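PDB 5ZRD: tyrosinase from Burkholderia thailandensis, which is a copper-dependent tyrosinase that hydroxylates monophenols to catechols and, as in its family, probably oxidises these to quinones. Local coordinates for residues Leu427-Ile432 / Pro530-Ser535. Numbering follows the deposited sequence.
Sequences LTVTGI and PKFEVS
The Phe532 ring is met obliquely, through its CD1/CE1 side, by two branched side chains of 427-432. Val429 CG2 lies 4.0 Å from Phe532 CD1, and Leu427 CD2 comes to 4.2 Å from Phe532 CD1. Phe532 runs alongside Val429, both pointing the same way. Val429 CG1, anti to its own N, also grazes the ring at CE1 and reaches Pro530 CB at 3.9 Å, so it bridges the ring and the proline.

The strands run antiparallel, with 159° between their directions; Thr428–Glu533 and Thr430–Lys531 are the hydrogen-bonded pairs, Leu427–Val534 and Val429–Phe532 the non-hydrogen-bonded ones. In this register Leu427, Val429, Phe532 and Val534 lie on one, apolar face of the strand pair, and Thr428, Thr430, Lys531 and Glu533 on the other. The bond from Thr428 N to Glu533 O is nearly straight (173°) and lies in the carbonyl plane. By contrast, the hydrogen bond from Lys531 N to Thr430 O, 2.7 Å, comes from 40° above the Thr430 carbonyl plane. Lys531 bends at chi2, bringing its CD to 3.3 Å from Thr430 O before the chain end leads away. On the same polar face, a water donates to Glu533 O and hydrogen-bonds Thr428 OG1, which also bonds His487 ND1.

Strand 426-430 is the middle of a three-stranded antiparallel sheet, flanked by 485-489 and 531-534. Its apolar face packs on Phe503 and Val505 of strand 502-509, far from the copper site, while Arg344 of a second subunit packs against Thr428 and Thr430 on the polar face.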
loop_
_atom_site.group_PDB
_atom_site.type_symbol
_atom_site.label_atom_id
_atom_site.label_comp_id
_atom_site.label_asym_id
_atom_site.label_seq_id
_atom_site.Cartn_x
_atom_site.Cartn_y
_atom_site.Cartn_z
ATOM N N LEU A 427 23.501 -34.336 -15.099
ATOM C CA LEU A 427 23.649 -32.968 -15.605
ATOM C C LEU A 427 22.811 -32.019 -14.743
ATOM O O LEU A 427 21.612 -32.235 -14.584
ATOM C CB LEU A 427 23.146 -32.914 -17.054
ATOM C CG LEU A 427 23.370 -31.582 -17.765
ATOM C CD1 LEU A 427 24.849 -31.323 -18.018
ATOM C CD2 LEU A 427 22.618 -31.529 -19.088
ATOM N N THR A 428 23.420 -30.954 -14.241
ATOM C CA THR A 428 22.693 -29.927 -13.574
ATOM C C THR A 428 22.649 -28.714 -14.515
ATOM O O THR A 428 23.673 -28.241 -14.986
ATOM C CB THR A 428 23.327 -29.581 -12.213
ATOM O OG1 THR A 428 23.409 -30.710 -11.331
ATOM C CG2 THR A 428 22.565 -28.480 -11.504
ATOM N N VAL A 429 21.451 -28.229 -14.775
ATOM C CA VAL A 429 21.237 -27.074 -15.615
ATOM C C VAL A 429 20.789 -25.920 -14.719
ATOM O O VAL A 429 19.801 -26.045 -14.006
ATOM C CB VAL A 429 20.205 -27.314 -16.740
ATOM C CG1 VAL A 429 20.115 -26.103 -17.668
ATOM C CG2 VAL A 429 20.519 -28.565 -17.546
ATOM N N THR A 430 21.532 -24.819 -14.793
ATOM C CA THR A 430 21.176 -23.584 -14.097
ATOM C C THR A 430 21.256 -22.414 -15.079
ATOM O O THR A 430 22.308 -22.039 -15.515
ATOM C CB THR A 430 22.036 -23.354 -12.843
ATOM O OG1 THR A 430 23.430 -23.305 -13.152
ATOM C CG2 THR A 430 21.806 -24.419 -11.791
ATOM N N GLY A 431 20.106 -21.904 -15.465
ATOM C CA GLY A 431 19.988 -20.545 -15.957
ATOM C C GLY A 431 19.196 -19.747 -14.948
ATOM O O GLY A 431 18.095 -19.297 -15.246
ATOM N N ILE A 432 19.771 -19.644 -13.743
ATOM C CA ILE A 432 19.114 -19.071 -12.537
ATOM C C ILE A 432 18.547 -17.674 -12.861
ATOM O O ILE A 432 17.568 -17.243 -12.242
ATOM C CB ILE A 432 20.083 -19.062 -11.320
ATOM C CG1 ILE A 432 20.410 -20.480 -10.825
ATOM C CG2 ILE A 432 19.535 -18.192 -10.192
ATOM C CD1 ILE A 432 21.410 -20.547 -9.682
ATOM N N PRO A 530 22.257 -20.955 -20.419
ATOM C CA PRO A 530 22.242 -21.799 -19.234
ATOM C C PRO A 530 23.670 -22.230 -18.885
ATOM O O PRO A 530 24.517 -22.328 -19.766
ATOM C CB PRO A 530 21.376 -23.016 -19.594
ATOM C CG PRO A 530 20.684 -22.605 -20.872
ATOM C CD PRO A 530 21.707 -21.715 -21.543
ATOM N N LYS A 531 23.926 -22.433 -17.609
ATOM C CA LYS A 531 25.139 -23.096 -17.158
ATOM C C LYS A 531 24.848 -24.591 -17.068
ATOM O O LYS A 531 23.778 -25.006 -16.644
ATOM C CB LYS A 531 25.601 -22.591 -15.788
ATOM C CG LYS A 531 26.082 -21.145 -15.750
ATOM C CD LYS A 531 24.974 -20.087 -15.699
ATOM C CE LYS A 531 25.490 -18.666 -15.550
ATOM N NZ LYS A 531 26.452 -18.317 -16.624
ATOM N N PHE A 532 25.837 -25.374 -17.417
ATOM C CA PHE A 532 25.763 -26.798 -17.344
ATOM C C PHE A 532 26.877 -27.333 -16.450
ATOM O O PHE A 532 28.009 -26.950 -16.614
ATOM C CB PHE A 532 25.953 -27.377 -18.739
ATOM C CG PHE A 532 24.903 -26.923 -19.711
ATOM C CD1 PHE A 532 23.665 -27.549 -19.756
ATOM C CD2 PHE A 532 25.141 -25.848 -20.559
ATOM C CE1 PHE A 532 22.695 -27.134 -20.660
ATOM C CE2 PHE A 532 24.168 -25.432 -21.461
ATOM C CZ PHE A 532 22.949 -26.082 -21.520
ATOM N N GLU A 533 26.556 -28.286 -15.589
ATOM C CA GLU A 533 27.531 -28.851 -14.684
ATOM C C GLU A 533 27.281 -30.359 -14.624
ATOM O O GLU A 533 26.145 -30.814 -14.696
ATOM C CB GLU A 533 27.411 -28.064 -13.378
ATOM C CG GLU A 533 27.809 -28.764 -12.103
ATOM C CD GLU A 533 27.523 -27.879 -10.893
ATOM O OE1 GLU A 533 27.842 -28.304 -9.745
ATOM O OE2 GLU A 533 26.969 -26.756 -11.101
ATOM N N VAL A 534 28.358 -31.112 -14.503
ATOM C CA VAL A 534 28.336 -32.556 -14.559
ATOM C C VAL A 534 28.893 -33.062 -13.239
ATOM O O VAL A 534 29.976 -32.643 -12.850
ATOM C CB VAL A 534 29.183 -33.061 -15.732
ATOM C CG1 VAL A 534 29.307 -34.577 -15.763
ATOM C CG2 VAL A 534 28.627 -32.525 -17.040
ATOM N N SER A 535 28.147 -33.957 -12.593
ATOM C CA SER A 535 28.529 -34.538 -11.316
ATOM C C SER A 535 29.685 -35.542 -11.446
ATOM O O SER A 535 30.171 -35.875 -12.538
ATOM C CB SER A 535 27.330 -35.240 -10.700
ATOM O OG SER A 535 27.000 -36.434 -11.422
HETATM O O HOH W 1 25.321 -32.311 -12.039
#